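Side-chain contacts in taurocyamine kinase (Schistosoma mansoni, PDB 4WOD), which reversibly transfers phosphate between ATP and the guanidino group of taurocyamine, a phosphagen kinase reaction that depends on magnesium: residues Asn292-Cys297 with Ile302-Thr307; Gly114-Ser119 with Glu347-Leu352. The protein carries 4 engineered substitutions. One frame throughout, in Å; residues are numbered along the deposited sequence.

Contact 1. Residues Asn292-Cys297 with Ile302-Thr307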
ATOM      1  N   ASN A 292      -2.431   1.732   6.105  1.00 19.40           N
ATOM      2  CA  ASN A 292      -1.643   0.605   5.653  1.00 19.88           C
ATOM      3  C   ASN A 292      -2.293  -0.764   5.945  1.00 18.37           C
ATOM      4  O   ASN A 292      -1.583  -1.747   6.175  1.00 21.06           O
ATOM      5  CB  ASN A 292      -0.247   0.666   6.288  1.00 19.59           C
ATOM      6  CG  ASN A 292      -0.301   0.703   7.801  1.00 21.22           C
ATOM      7  OD1 ASN A 292      -1.303   1.126   8.380  1.00 23.40           O
ATOM      8  ND2 ASN A 292       0.774   0.256   8.450  1.00 19.47           N
ATOM      9  N   PHE A 293      -3.625  -0.810   5.931  1.00 21.28           N
ATOM     10  CA  PHE A 293      -4.408  -2.052   6.077  1.00 19.96           C
ATOM     11  C   PHE A 293      -3.817  -3.217   5.284  1.00 22.23           C
ATOM     12  O   PHE A 293      -3.479  -4.252   5.849  1.00 21.00           O
ATOM     13  CB  PHE A 293      -5.864  -1.799   5.642  1.00 20.13           C
ATOM     14  CG  PHE A 293      -6.722  -3.051   5.525  1.00 23.12           C
ATOM     15  CD1 PHE A 293      -6.918  -3.891   6.612  1.00 23.51           C
ATOM     16  CD2 PHE A 293      -7.383  -3.348   4.329  1.00 22.61           C
ATOM     17  CE1 PHE A 293      -7.728  -5.026   6.497  1.00 21.47           C
ATOM     18  CE2 PHE A 293      -8.194  -4.470   4.210  1.00 23.85           C
ATOM     19  CZ  PHE A 293      -8.365  -5.312   5.297  1.00 23.98           C
ATOM     20  N   LYS A 294      -3.663  -3.037   3.976  1.00 21.85           N
ATOM     21  CA  LYS A 294      -3.062  -4.080   3.133  1.00 22.84           C
ATOM     22  C   LYS A 294      -1.690  -4.548   3.639  1.00 21.35           C
ATOM     23  O   LYS A 294      -1.425  -5.757   3.708  1.00 22.04           O
ATOM     24  CB  LYS A 294      -2.933  -3.588   1.686  1.00 25.82           C
ATOM     25  CG  LYS A 294      -4.267  -3.260   1.020  1.00 30.76           C
ATOM     26  CD  LYS A 294      -5.102  -4.513   0.802  1.00 38.06           C
ATOM     27  CE  LYS A 294      -6.460  -4.216   0.151  1.00 42.81           C
ATOM     28  NZ  LYS A 294      -6.353  -3.695  -1.242  1.00 52.84           N
ATOM     29  N   GLU A 295      -0.824  -3.607   3.999  1.00 17.52           N
ATOM     30  CA  GLU A 295       0.520  -3.957   4.423  1.00 19.00           C
ATOM     31  C   GLU A 295       0.452  -4.705   5.744  1.00 21.89           C
ATOM     32  O   GLU A 295       1.195  -5.666   5.953  1.00 23.87           O
ATOM     33  CB  GLU A 295       1.410  -2.714   4.547  1.00 21.43           C
ATOM     34  CG  GLU A 295       1.745  -2.020   3.202  1.00 24.23           C
ATOM     35  CD  GLU A 295       0.533  -1.338   2.532  1.00 34.74           C
ATOM     36  OE1 GLU A 295      -0.492  -1.091   3.215  1.00 30.28           O
ATOM     37  OE2 GLU A 295       0.599  -1.056   1.310  1.00 37.34           O
ATOM     38  N   ILE A 296      -0.454  -4.267   6.619  1.00 21.30           N
ATOM     39  CA  ILE A 296      -0.652  -4.920   7.915  1.00 20.46           C
ATOM     40  C   ILE A 296      -1.030  -6.387   7.716  1.00 19.36           C
ATOM     41  O   ILE A 296      -0.431  -7.278   8.330  1.00 19.68           O
ATOM     42  CB  ILE A 296      -1.731  -4.214   8.750  1.00 19.88           C
ATOM     43  CG1 ILE A 296      -1.282  -2.790   9.094  1.00 23.49           C
ATOM     44  CG2 ILE A 296      -2.012  -4.998  10.040  1.00 18.56           C
ATOM     45  CD1 ILE A 296      -2.214  -2.063  10.033  1.00 19.24           C
ATOM     46  N   CYS A 297      -1.989  -6.636   6.825  1.00 19.25           N
ATOM     47  CA  CYS A 297      -2.373  -8.020   6.485  1.00 21.61           C
ATOM     48  C   CYS A 297      -1.207  -8.840   5.937  1.00 18.44           C
ATOM     49  O   CYS A 297      -0.896  -9.920   6.456  1.00 17.48           O
ATOM     50  CB  CYS A 297      -3.523  -8.040   5.467  1.00 20.94           C
ATOM     51  SG  CYS A 297      -5.095  -7.347   6.032  1.00 24.12           S
ATOM     52  N   ILE A 302      -1.360 -12.617   5.488  1.00 17.43           N
ATOM     53  CA  ILE A 302      -2.754 -12.621   5.102  1.00 16.19           C
ATOM     54  C   ILE A 302      -2.991 -11.750   3.860  1.00 19.24           C
ATOM     55  O   ILE A 302      -2.396 -10.672   3.712  1.00 18.67           O
ATOM     56  CB  ILE A 302      -3.661 -12.137   6.269  1.00 17.57           C
ATOM     57  CG1 ILE A 302      -3.606 -13.132   7.434  1.00 18.28           C
ATOM     58  CG2 ILE A 302      -5.127 -12.006   5.829  1.00 16.96           C
ATOM     59  CD1 ILE A 302      -4.079 -14.536   7.064  1.00 15.00           C
ATOM     60  N   GLN A 303      -3.849 -12.249   2.974  1.00 19.41           N
ATOM     61  CA  GLN A 303      -4.323 -11.505   1.809  1.00 21.38           C
ATOM     62  C   GLN A 303      -5.801 -11.137   1.979  1.00 22.55           C
ATOM     63  O   GLN A 303      -6.640 -12.018   2.126  1.00 20.41           O
ATOM     64  CB  GLN A 303      -4.128 -12.352   0.546  1.00 24.41           C
ATOM     65  CG  GLN A 303      -4.906 -11.856  -0.676  1.00 32.68           C
ATOM     66  CD  GLN A 303      -4.132 -10.830  -1.475  1.00 40.26           C
ATOM     67  OE1 GLN A 303      -3.166 -10.243  -0.982  1.00 46.99           O
ATOM     68  NE2 GLN A 303      -4.545 -10.611  -2.720  1.00 47.11           N
ATOM     69  N   PRO A 304      -6.127  -9.833   1.972  1.00 25.44           N
ATOM     70  CA  PRO A 304      -7.531  -9.420   2.091  1.00 22.76           C
ATOM     71  C   PRO A 304      -8.230  -9.209   0.737  1.00 28.71           C
ATOM     72  O   PRO A 304      -7.619  -8.788  -0.238  1.00 31.44           O
ATOM     73  CB  PRO A 304      -7.428  -8.099   2.854  1.00 25.93           C
ATOM     74  CG  PRO A 304      -6.127  -7.513   2.371  1.00 25.49           C
ATOM     75  CD  PRO A 304      -5.209  -8.680   2.034  1.00 22.23           C
ATOM     76  N   ARG A 305      -9.512  -9.529   0.676  1.00 29.03           N
ATOM     77  CA  ARG A 305     -10.303  -9.222  -0.504  1.00 29.79           C
ATOM     78  C   ARG A 305     -11.625  -8.623  -0.078  1.00 31.52           C
ATOM     79  O   ARG A 305     -12.285  -9.119   0.848  1.00 28.08           O
ATOM     80  CB  ARG A 305     -10.519 -10.468  -1.371  1.00 28.50           C
ATOM     81  CG  ARG A 305      -9.254 -11.031  -2.017  1.00 36.02           C
ATOM     82  CD  ARG A 305      -9.368 -12.538  -2.265  1.00 38.66           C
ATOM     83  NE  ARG A 305      -8.245 -13.096  -3.029  1.00 47.42           N
ATOM     84  CZ  ARG A 305      -7.472 -14.092  -2.590  1.00 49.24           C
ATOM     85  NH1 ARG A 305      -7.687 -14.612  -1.385  1.00 42.18           N
ATOM     86  NH2 ARG A 305      -6.469 -14.558  -3.331  1.00 50.82           N
ATOM     87  N   GLY A 306     -12.000  -7.538  -0.750  1.00 31.26           N
ATOM     88  CA  GLY A 306     -13.244  -6.853  -0.471  1.00 31.35           C
ATOM     89  C   GLY A 306     -14.431  -7.742  -0.766  1.00 37.55           C
ATOM     90  O   GLY A 306     -14.315  -8.730  -1.497  1.00 36.82           O
ATOM     91  N   THR A 307     -15.573  -7.413  -0.172  1.00 42.21           N
ATOM     92  CA  THR A 307     -16.798  -8.157  -0.423  1.00 47.80           C
ATOM     93  C   THR A 307     -17.909  -7.186  -0.802  1.00 55.89           C
ATOM     94  O   THR A 307     -19.063  -7.370  -0.405  1.00 57.84           O
ATOM     95  CB  THR A 307     -17.250  -9.005   0.807  1.00 45.03           C
ATOM     96  OG1 THR A 307     -17.395  -8.166   1.961  1.00 44.51           O
ATOM     97  CG2 THR A 307     -16.252 -10.118   1.108  1.00 39.06           C
TER
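A short helix turns back into an edge strand here, in the catalytic domain of the first phosphagen kinase repeat: helix 293-299 leads through a tight connection into strand 302-306, with helix residues 293-297 running at 143° to the strand. The ring of Pro304 packs against three side chains of the helix, Phe293, Lys294 and Cys297. Its CG lies 3.5 Å from CD of Lys294 and 3.8 Å from SG of Cys297, while its CB approaches the Phe293 ring obliquely, 3.8 Å from CZ. Phe293 arrives there because its CG is anti to the backbone N (chi1 170°), which carries the ring to the proline, where the two side chains slide past each other in opposite directions. Lys294 contributes aliphatic chain only; the bend at chi2 (-68°) brings CD to Pro304 CG. At the close of the turn, Ile302 N donates to Cys297 O over 2.9 Å, approaching from above the carbonyl plane, and CB of Cys297 and CB of Ile302 sit 4.2 Å apart. The strand pairs with strand 318-323 through backbone bonds of Gln303 and Arg305, and Arg305 to Thr307 belong to the predicted ATP site. Behind the turn, Leu345 of helix 331-355 covers both Cys297 and Ile302, and Tyr319 meets the Phe293 ring edge-to-face.

Contact 2. Residues Gly114-Ser119 with Glu347-Leu352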
ATOM      1  N   GLY A 114     -13.465 -11.532  19.316  1.00 15.77           N
ATOM      2  CA  GLY A 114     -14.416 -10.465  19.097  1.00 21.21           C
ATOM      3  C   GLY A 114     -15.724 -10.852  18.446  1.00 16.49           C
ATOM      4  O   GLY A 114     -16.555  -9.987  18.216  1.00 19.01           O
ATOM      5  N   ASN A 115     -15.908 -12.138  18.161  1.00 17.92           N
ATOM      6  CA  ASN A 115     -17.105 -12.633  17.473  1.00 15.84           C
ATOM      7  C   ASN A 115     -17.400 -11.870  16.176  1.00 18.03           C
ATOM      8  O   ASN A 115     -18.504 -11.370  15.970  1.00 16.68           O
ATOM      9  CB  ASN A 115     -18.321 -12.578  18.394  1.00 22.66           C
ATOM     10  CG  ASN A 115     -19.485 -13.387  17.856  1.00 27.91           C
ATOM     11  OD1 ASN A 115     -19.282 -14.408  17.193  1.00 26.66           O
ATOM     12  ND2 ASN A 115     -20.705 -12.930  18.114  1.00 24.85           N
ATOM     13  N   LEU A 116     -16.387 -11.785  15.319  1.00 19.91           N
ATOM     14  CA  LEU A 116     -16.448 -11.001  14.084  1.00 22.27           C
ATOM     15  C   LEU A 116     -16.596 -11.864  12.834  1.00 20.22           C
ATOM     16  O   LEU A 116     -16.787 -11.350  11.728  1.00 20.25           O
ATOM     17  CB  LEU A 116     -15.175 -10.148  13.936  1.00 17.14           C
ATOM     18  CG  LEU A 116     -14.706  -9.283  15.110  1.00 20.29           C
ATOM     19  CD1 LEU A 116     -13.290  -8.709  14.861  1.00 18.60           C
ATOM     20  CD2 LEU A 116     -15.705  -8.172  15.414  1.00 22.12           C
ATOM     21  N   VAL A 117     -16.492 -13.173  12.987  1.00 13.96           N
ATOM     22  CA  VAL A 117     -16.420 -14.021  11.807  1.00 18.00           C
ATOM     23  C   VAL A 117     -17.792 -14.559  11.385  1.00 17.79           C
ATOM     24  O   VAL A 117     -18.431 -15.298  12.121  1.00 19.47           O
ATOM     25  CB  VAL A 117     -15.454 -15.204  12.034  1.00 16.26           C
ATOM     26  CG1 VAL A 117     -15.442 -16.106  10.825  1.00 15.84           C
ATOM     27  CG2 VAL A 117     -14.061 -14.695  12.314  1.00 18.42           C
ATOM     28  N   VAL A 118     -18.229 -14.193  10.186  1.00 18.61           N
ATOM     29  CA  VAL A 118     -19.501 -14.669   9.631  1.00 18.57           C
ATOM     30  C   VAL A 118     -19.428 -16.136   9.213  1.00 20.83           C
ATOM     31  O   VAL A 118     -20.317 -16.945   9.499  1.00 18.32           O
ATOM     32  CB  VAL A 118     -19.908 -13.845   8.390  1.00 20.59           C
ATOM     33  CG1 VAL A 118     -21.227 -14.351   7.812  1.00 22.87           C
ATOM     34  CG2 VAL A 118     -19.968 -12.376   8.717  1.00 23.03           C
ATOM     35  N   SER A 119     -18.363 -16.459   8.493  1.00 18.59           N
ATOM     36  CA  SER A 119     -18.188 -17.805   7.970  1.00 21.62           C
ATOM     37  C   SER A 119     -16.720 -18.099   7.715  1.00 20.16           C
ATOM     38  O   SER A 119     -15.881 -17.191   7.652  1.00 16.15           O
ATOM     39  CB  SER A 119     -18.992 -17.995   6.679  1.00 20.76           C
ATOM     40  OG  SER A 119     -18.539 -17.084   5.698  1.00 24.49           O
ATOM     41  N   GLU A 347      -7.813  -9.813  16.620  1.00 19.05           N
ATOM     42  CA  GLU A 347      -7.429  -9.265  17.926  1.00 20.18           C
ATOM     43  C   GLU A 347      -7.127  -7.761  17.796  1.00 22.57           C
ATOM     44  O   GLU A 347      -7.471  -6.959  18.675  1.00 17.73           O
ATOM     45  CB  GLU A 347      -6.218 -10.002  18.504  1.00 20.92           C
ATOM     46  CG  GLU A 347      -6.539 -11.369  19.082  1.00 21.46           C
ATOM     47  CD  GLU A 347      -5.300 -12.151  19.512  1.00 25.42           C
ATOM     48  OE1 GLU A 347      -4.195 -11.848  19.038  1.00 27.15           O
ATOM     49  OE2 GLU A 347      -5.434 -13.091  20.314  1.00 26.21           O
ATOM     50  N   LEU A 348      -6.518  -7.380  16.676  1.00 19.25           N
ATOM     51  CA  LEU A 348      -6.223  -5.970  16.436  1.00 19.30           C
ATOM     52  C   LEU A 348      -7.501  -5.158  16.186  1.00 18.97           C
ATOM     53  O   LEU A 348      -7.601  -4.007  16.625  1.00 20.78           O
ATOM     54  CB  LEU A 348      -5.246  -5.823  15.271  1.00 20.02           C
ATOM     55  CG  LEU A 348      -4.636  -4.436  15.065  1.00 26.40           C
ATOM     56  CD1 LEU A 348      -4.049  -3.921  16.367  1.00 23.57           C
ATOM     57  CD2 LEU A 348      -3.564  -4.496  13.987  1.00 22.48           C
ATOM     58  N   GLU A 349      -8.490  -5.739  15.507  1.00 18.33           N
ATOM     59  CA  GLU A 349      -9.757  -5.036  15.318  1.00 18.72           C
ATOM     60  C   GLU A 349     -10.396  -4.773  16.682  1.00 19.28           C
ATOM     61  O   GLU A 349     -10.915  -3.680  16.957  1.00 16.22           O
ATOM     62  CB  GLU A 349     -10.715  -5.832  14.432  1.00 19.56           C
ATOM     63  CG  GLU A 349     -12.122  -5.274  14.391  1.00 19.61           C
ATOM     64  CD  GLU A 349     -12.251  -4.005  13.542  1.00 22.32           C
ATOM     65  OE1 GLU A 349     -11.308  -3.691  12.784  1.00 27.08           O
ATOM     66  OE2 GLU A 349     -13.302  -3.333  13.628  1.00 21.49           O
ATOM     67  N   VAL A 350     -10.358  -5.784  17.540  1.00 19.90           N
ATOM     68  CA  VAL A 350     -10.937  -5.656  18.880  1.00 13.50           C
ATOM     69  C   VAL A 350     -10.230  -4.545  19.656  1.00 18.28           C
ATOM     70  O   VAL A 350     -10.884  -3.715  20.291  1.00 25.11           O
ATOM     71  CB  VAL A 350     -10.856  -6.988  19.644  1.00 18.13           C
ATOM     72  CG1 VAL A 350     -11.159  -6.776  21.130  1.00 23.11           C
ATOM     73  CG2 VAL A 350     -11.825  -7.984  19.042  1.00 17.90           C
ATOM     74  N   MET A 351      -8.906  -4.505  19.572  1.00 16.15           N
ATOM     75  CA  MET A 351      -8.129  -3.472  20.252  1.00 22.74           C
ATOM     76  C   MET A 351      -8.484  -2.096  19.715  1.00 20.50           C
ATOM     77  O   MET A 351      -8.679  -1.158  20.487  1.00 18.83           O
ATOM     78  CB  MET A 351      -6.625  -3.721  20.112  1.00 17.06           C
ATOM     79  CG  MET A 351      -6.101  -4.893  20.930  1.00 23.74           C
ATOM     80  SD  MET A 351      -4.339  -5.216  20.672  1.00 37.23           S
ATOM     81  CE  MET A 351      -4.399  -6.401  19.358  1.00 30.43           C
ATOM     82  N   LEU A 352      -8.583  -1.977  18.395  1.00 17.97           N
ATOM     83  CA  LEU A 352      -8.975  -0.708  17.788  1.00 18.08           C
ATOM     84  C   LEU A 352     -10.339  -0.253  18.273  1.00 19.57           C
ATOM     85  O   LEU A 352     -10.523   0.916  18.625  1.00 20.17           O
ATOM     86  CB  LEU A 352      -8.991  -0.812  16.262  1.00 12.39           C
ATOM     87  CG  LEU A 352      -7.667  -0.982  15.518  1.00 20.78           C
ATOM     88  CD1 LEU A 352      -7.935  -1.455  14.094  1.00 14.11           C
ATOM     89  CD2 LEU A 352      -6.819   0.336  15.507  1.00 14.14           C
TER
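Van der Waals contact carries all of this meeting between the segment leading into the central strand 117-126 and the long helix 331-355. Leu116 supplies one branch: CD1 lies 3.7 Å from CG of Glu349 and 3.9 Å from its CB, the two side chains crossing at a slant. The same methyl is only loosely near Val350, 4.5 Å from CG2. That valine methyl presses instead on backbone, standing 3.6 Å from CA of Gly114 and 3.9 Å from its N. With CG2 beside its own backbone N and CG1 anti to it (chi1 167°), Val350 presents the former branch to the glycine. Gly114 has positive phi (95°), and its CA touches the valine methyl directly, with no side chain between the loop and the helix.

The polar interactions lead elsewhere. Glu349 starts with CG anti to the backbone N and then bends at chi2 (75°), so that its methylenes meet Leu116 while the carboxylate turns to other partners: OE1 accepts from Leu287 N, and OE2 from Met286 N and Gln353 NE2. On the strand side, the backbone of Leu116 pairs with Lys283.

Glu349 thus plays two parts, with its aliphatic stem serving as a greasy surface for the leucine and its buried carboxylate gripped by three N-H donors at the start of helix 285-288 and on its own helix. Those donors would probably stabilise the negative charge.

Both contacts belong to the catalytic domain of the first repeat, with centres 14 Å apart, and both reach the same eight-stranded antiparallel sheet. Contact 1 uses the outermost strand 302-306, whereas contact 2 lies at the start of the central strand 117-126. Along the chain, 292-297 and 302-307 are nested between 114-119 and 347-352, so contact 2 closes a long loop around the local turn of contact 1. Helix 331-355 joins them: it supplies one side of contact 2 and also packs behind contact 1. They touch directly where Ile296 CG2 lies 4.3 Å from Leu348 CD2. Both strands carry residues predicted to bind ATP, and the helix packs on the sheet near them.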